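Local coordinates for protein rhamnosidase B (Bacillus sp., PDB 2OKX) that releases terminal alpha-L-rhamnose from rhamnosides by hydrolysis, as a family 78 glycoside hydrolase, probably with inversion of the anomeric configuration, at residues D760-L772 with I784-I798. Residues are numbered along the deposited sequence; the frame is centred on the assembly and turned at random.
Sequences DVYSMQTQVVAYL and IEGYLSSPPPAFVQI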
loop_
_atom_site.group_PDB
_atom_site.type_symbol
_atom_site.label_atom_id
_atom_site.label_comp_id
_atom_site.label_asym_id
_atom_site.label_seq_id
_atom_site.Cartn_x
_atom_site.Cartn_y
_atom_site.Cartn_z
ATOM N N ASP A 760 29.990 16.168 5.280
ATOM C CA ASP A 760 30.306 16.706 6.594
ATOM C C ASP A 760 29.093 16.463 7.488
ATOM O O ASP A 760 28.997 16.991 8.600
ATOM C CB ASP A 760 30.600 18.203 6.500
ATOM C CG ASP A 760 29.385 19.009 6.096
ATOM O OD1 ASP A 760 28.752 18.666 5.073
ATOM O OD2 ASP A 760 29.068 19.991 6.801
ATOM N N VAL A 761 28.166 15.657 6.979
ATOM C CA VAL A 761 26.949 15.321 7.704
ATOM C C VAL A 761 27.120 13.992 8.440
ATOM O O VAL A 761 27.564 13.003 7.860
ATOM C CB VAL A 761 25.740 15.223 6.736
ATOM C CG1 VAL A 761 24.484 14.811 7.496
ATOM C CG2 VAL A 761 25.522 16.563 6.045
ATOM N N TYR A 762 26.771 13.984 9.722
ATOM C CA TYR A 762 26.875 12.783 10.544
ATOM C C TYR A 762 25.505 12.403 11.092
ATOM O O TYR A 762 24.781 13.244 11.631
ATOM C CB TYR A 762 27.855 13.024 11.689
ATOM C CG TYR A 762 29.266 13.259 11.206
ATOM C CD1 TYR A 762 30.093 12.190 10.865
ATOM C CD2 TYR A 762 29.757 14.553 11.036
ATOM C CE1 TYR A 762 31.375 12.400 10.365
ATOM C CE2 TYR A 762 31.039 14.778 10.533
ATOM C CZ TYR A 762 31.840 13.697 10.199
ATOM O OH TYR A 762 33.103 13.912 9.693
ATOM N N SER A 763 25.153 11.129 10.955
ATOM C CA SER A 763 23.856 10.652 11.418
ATOM C C SER A 763 23.957 9.426 12.312
ATOM O O SER A 763 24.917 8.661 12.239
ATOM C CB SER A 763 22.976 10.316 10.215
ATOM O OG SER A 763 23.546 9.254 9.468
ATOM N N MET A 764 22.956 9.250 13.165
ATOM C CA MET A 764 22.912 8.093 14.050
ATOM C C MET A 764 22.750 6.850 13.188
ATOM O O MET A 764 23.312 5.795 13.487
ATOM C CB MET A 764 21.726 8.199 15.005
ATOM C CG MET A 764 21.982 9.074 16.212
ATOM S SD MET A 764 23.347 8.401 17.178
ATOM C CE MET A 764 22.655 6.826 17.688
ATOM N N GLN A 765 21.979 6.996 12.112
ATOM C CA GLN A 765 21.703 5.901 11.191
ATOM C C GLN A 765 22.957 5.186 10.693
ATOM O O GLN A 765 23.082 3.966 10.814
ATOM C CB GLN A 765 20.899 6.412 9.986
ATOM C CG GLN A 765 19.440 6.798 10.280
ATOM C CD GLN A 765 19.265 8.227 10.773
ATOM O OE1 GLN A 765 18.151 8.757 10.780
ATOM N NE2 GLN A 765 20.358 8.856 11.190
ATOM N N THR A 766 23.883 5.944 10.120
ATOM C CA THR A 766 25.106 5.356 9.595
ATOM C C THR A 766 25.909 4.633 10.668
ATOM O O THR A 766 26.473 3.572 10.414
ATOM C CB THR A 766 25.988 6.429 8.933
ATOM O OG1 THR A 766 25.269 7.014 7.838
ATOM C CG2 THR A 766 27.283 5.810 8.410
ATOM N N GLN A 767 25.951 5.207 11.866
ATOM C CA GLN A 767 26.691 4.606 12.970
ATOM C C GLN A 767 26.030 3.295 13.399
ATOM O O GLN A 767 26.709 2.289 13.617
ATOM C CB GLN A 767 26.745 5.565 14.163
ATOM C CG GLN A 767 27.115 7.004 13.821
ATOM C CD GLN A 767 28.273 7.106 12.842
ATOM O OE1 GLN A 767 29.306 6.456 13.011
ATOM N NE2 GLN A 767 28.106 7.937 11.815
ATOM N N VAL A 768 24.704 3.314 13.525
ATOM C CA VAL A 768 23.965 2.120 13.921
ATOM C C VAL A 768 24.211 0.994 12.921
ATOM O O VAL A 768 24.452 -0.148 13.307
ATOM C CB VAL A 768 22.441 2.399 14.005
ATOM C CG1 VAL A 768 21.679 1.095 14.194
ATOM C CG2 VAL A 768 22.148 3.340 15.161
ATOM N N VAL A 769 24.151 1.319 11.634
ATOM C CA VAL A 769 24.366 0.316 10.598
ATOM C C VAL A 769 25.785 -0.248 10.650
ATOM O O VAL A 769 25.988 -1.443 10.448
ATOM C CB VAL A 769 24.098 0.897 9.186
ATOM C CG1 VAL A 769 24.405 -0.146 8.126
ATOM C CG2 VAL A 769 22.643 1.339 9.076
ATOM N N ALA A 770 26.764 0.609 10.916
ATOM C CA ALA A 770 28.150 0.161 10.998
ATOM C C ALA A 770 28.286 -0.841 12.145
ATOM O O ALA A 770 29.008 -1.835 12.043
ATOM C CB ALA A 770 29.075 1.352 11.224
ATOM N N TYR A 771 27.573 -0.572 13.232
ATOM C CA TYR A 771 27.598 -1.435 14.406
ATOM C C TYR A 771 26.970 -2.798 14.112
ATOM O O TYR A 771 27.546 -3.838 14.435
ATOM C CB TYR A 771 26.841 -0.762 15.551
ATOM C CG TYR A 771 26.944 -1.486 16.874
ATOM C CD1 TYR A 771 28.113 -1.428 17.635
ATOM C CD2 TYR A 771 25.873 -2.224 17.370
ATOM C CE1 TYR A 771 28.210 -2.089 18.860
ATOM C CE2 TYR A 771 25.958 -2.887 18.589
ATOM C CZ TYR A 771 27.128 -2.817 19.330
ATOM O OH TYR A 771 27.211 -3.477 20.532
ATOM N N LEU A 772 25.790 -2.787 13.497
ATOM C CA LEU A 772 25.076 -4.019 13.167
ATOM C C LEU A 772 25.760 -4.876 12.117
ATOM O O LEU A 772 25.664 -6.101 12.154
ATOM C CB LEU A 772 23.661 -3.705 12.674
ATOM C CG LEU A 772 22.605 -3.290 13.693
ATOM C CD1 LEU A 772 21.321 -2.920 12.965
ATOM C CD2 LEU A 772 22.356 -4.431 14.660
ATOM N N ILE A 784 30.992 3.645 18.896
ATOM C CA ILE A 784 29.626 3.561 18.386
ATOM C C ILE A 784 28.655 3.245 19.522
ATOM O O ILE A 784 27.575 3.830 19.604
ATOM C CB ILE A 784 29.497 2.478 17.287
ATOM C CG1 ILE A 784 30.445 2.792 16.125
ATOM C CG2 ILE A 784 28.063 2.417 16.777
ATOM C CD1 ILE A 784 30.198 4.131 15.465
ATOM N N GLU A 785 29.047 2.331 20.405
ATOM C CA GLU A 785 28.203 1.959 21.535
ATOM C C GLU A 785 27.891 3.157 22.421
ATOM O O GLU A 785 26.819 3.232 23.026
ATOM C CB GLU A 785 28.870 0.850 22.353
ATOM C CG GLU A 785 28.951 -0.468 21.604
ATOM C CD GLU A 785 29.477 -1.609 22.454
ATOM O OE1 GLU A 785 29.467 -2.761 21.966
ATOM O OE2 GLU A 785 29.902 -1.359 23.603
ATOM N N GLY A 786 28.828 4.098 22.498
ATOM C CA GLY A 786 28.600 5.284 23.301
ATOM C C GLY A 786 27.493 6.105 22.665
ATOM O O GLY A 786 26.636 6.663 23.356
ATOM N N TYR A 787 27.515 6.176 21.338
ATOM C CA TYR A 787 26.506 6.918 20.594
ATOM C C TYR A 787 25.140 6.264 20.790
ATOM O O TYR A 787 24.129 6.951 20.925
ATOM C CB TYR A 787 26.865 6.944 19.102
ATOM C CG TYR A 787 28.127 7.722 18.774
ATOM C CD1 TYR A 787 28.780 7.542 17.555
ATOM C CD2 TYR A 787 28.665 8.640 19.679
ATOM C CE1 TYR A 787 29.940 8.255 17.243
ATOM C CE2 TYR A 787 29.824 9.359 19.378
ATOM C CZ TYR A 787 30.455 9.160 18.160
ATOM O OH TYR A 787 31.606 9.857 17.863
ATOM N N LEU A 788 25.120 4.934 20.808
ATOM C CA LEU A 788 23.879 4.192 20.995
ATOM C C LEU A 788 23.207 4.568 22.315
ATOM O O LEU A 788 22.005 4.839 22.351
ATOM C CB LEU A 788 24.147 2.680 20.963
ATOM C CG LEU A 788 24.718 2.091 19.669
ATOM C CD1 LEU A 788 24.824 0.580 19.807
ATOM C CD2 LEU A 788 23.827 2.450 18.484
ATOM N N SER A 789 23.986 4.592 23.393
ATOM C CA SER A 789 23.451 4.939 24.708
ATOM C C SER A 789 23.214 6.438 24.874
ATOM O O SER A 789 22.369 6.854 25.666
ATOM C CB SER A 789 24.390 4.438 25.811
ATOM O OG SER A 789 25.691 4.972 25.652
ATOM N N SER A 790 23.961 7.249 24.130
ATOM C CA SER A 790 23.820 8.700 24.199
ATOM C C SER A 790 24.012 9.321 22.819
ATOM O O SER A 790 25.100 9.787 22.480
ATOM C CB SER A 790 24.842 9.291 25.171
ATOM O OG SER A 790 24.637 8.801 26.485
ATOM N N PRO A 791 22.951 9.329 22.001
ATOM C CA PRO A 791 23.012 9.895 20.649
ATOM C C PRO A 791 23.374 11.382 20.620
ATOM O O PRO A 791 22.701 12.208 21.239
ATOM C CB PRO A 791 21.607 9.637 20.105
ATOM C CG PRO A 791 21.183 8.392 20.839
ATOM C CD PRO A 791 21.649 8.685 22.241
ATOM N N PRO A 792 24.454 11.740 19.907
ATOM C CA PRO A 792 24.870 13.144 19.819
ATOM C C PRO A 792 23.770 13.974 19.156
ATOM O O PRO A 792 23.430 13.754 17.995
ATOM C CB PRO A 792 26.130 13.076 18.963
ATOM C CG PRO A 792 26.691 11.724 19.300
ATOM C CD PRO A 792 25.456 10.858 19.284
ATOM N N PRO A 793 23.198 14.939 19.890
ATOM C CA PRO A 793 22.132 15.786 19.344
ATOM C C PRO A 793 22.504 16.525 18.059
ATOM O O PRO A 793 21.625 17.013 17.345
ATOM C CB PRO A 793 21.822 16.735 20.502
ATOM C CG PRO A 793 23.133 16.828 21.221
ATOM C CD PRO A 793 23.584 15.391 21.236
ATOM N N ALA A 794 23.800 16.603 17.768
ATOM C CA ALA A 794 24.270 17.280 16.563
ATOM C C ALA A 794 24.128 16.367 15.353
ATOM O O ALA A 794 24.071 16.831 14.212
ATOM C CB ALA A 794 25.724 17.700 16.729
ATOM N N PHE A 795 24.083 15.064 15.608
ATOM C CA PHE A 795 23.935 14.083 14.541
ATOM C C PHE A 795 22.504 14.077 14.031
ATOM O O PHE A 795 21.581 14.481 14.742
ATOM C CB PHE A 795 24.259 12.672 15.044
ATOM C CG PHE A 795 25.727 12.372 15.149
ATOM C CD1 PHE A 795 26.155 11.071 15.404
ATOM C CD2 PHE A 795 26.680 13.373 14.999
ATOM C CE1 PHE A 795 27.509 10.770 15.507
ATOM C CE2 PHE A 795 28.038 13.080 15.100
ATOM C CZ PHE A 795 28.453 11.777 15.354
ATOM N N VAL A 796 22.325 13.625 12.795
ATOM C CA VAL A 796 20.989 13.519 12.225
ATOM C C VAL A 796 20.349 12.418 13.069
ATOM O O VAL A 796 21.012 11.439 13.405
ATOM C CB VAL A 796 21.040 13.079 10.742
ATOM C CG1 VAL A 796 19.636 12.780 10.234
ATOM C CG2 VAL A 796 21.674 14.177 9.897
ATOM N N GLN A 797 19.078 12.578 13.420
ATOM C CA GLN A 797 18.392 11.589 14.247
ATOM C C GLN A 797 17.530 10.617 13.444
ATOM O O GLN A 797 17.224 10.863 12.275
ATOM C CB GLN A 797 17.525 12.301 15.288
ATOM C CG GLN A 797 18.291 13.259 16.194
ATOM C CD GLN A 797 19.362 12.561 17.016
ATOM O OE1 GLN A 797 19.092 11.577 17.699
ATOM N NE2 GLN A 797 20.587 13.075 16.956
ATOM N N ILE A 798 17.143 9.511 14.082
ATOM C CA ILE A 798 16.306 8.498 13.445
ATOM C C ILE A 798 14.953 9.121 13.118
ATOM O O ILE A 798 14.320 9.732 13.982
ATOM C CB ILE A 798 16.109 7.278 14.377
ATOM C CG1 ILE A 798 17.445 6.547 14.556
ATOM C CG2 ILE A 798 15.055 6.335 13.798
ATOM C CD1 ILE A 798 17.367 5.340 15.464
#
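Met764 and Phe795 meet where the 764-772 helix of the six-hairpin (alpha/alpha-barrel-type) glycosidase domain starts and the loop following helix 778-789 runs back past it. A single beta bridge, Ser763 with Val796, joins the two backbone segments there. Val796 N donates to a lone pair of Tyr762 O at 2.7 Å, and Met764 N reaches Val796 O at 2.9 Å in a nearly straight bond (170°), so a backbone N-H of the first helical turn is satisfied by the loop. The Phe795 ring is sandwiched: Tyr762 CB lies over one face, 3.8 Å from the ring centroid, while Pro792 CB covers the opposite face. The Tyr762 and Phe795 rings lie near parallel but are slid apart and barely overlap. Met764, bent at chi2 and chi3, brings SD to the edge of Phe795 and within 3.6 Å of Pro791 CB, and its CE methyl rests near Tyr787 O. Gln767 CG packs against the Tyr787 and Phe795 rings, and its NE2, bonded to Ser763 O and to Tyr748 O of strand 747-752, holds the side chain there.

Farther along, the axes of segments 764-772 and 784-789 approach to 9.7 Å and cross at -126°. Ile784 CG2 packs against Tyr771 CB, and Leu788 sets CD1 over a face of the Tyr771 ring and CD2 against Val768 CG2. In the second shell, Asp750 bonds to Ser763 OG, which weakly caps the helix at Thr766 N. At the far end, the extended Glu785 side chain passes Tyr771, whose OH donates to Glu785 OE1 at 2.8 Å, meeting that oxygen from above the carboxylate plane.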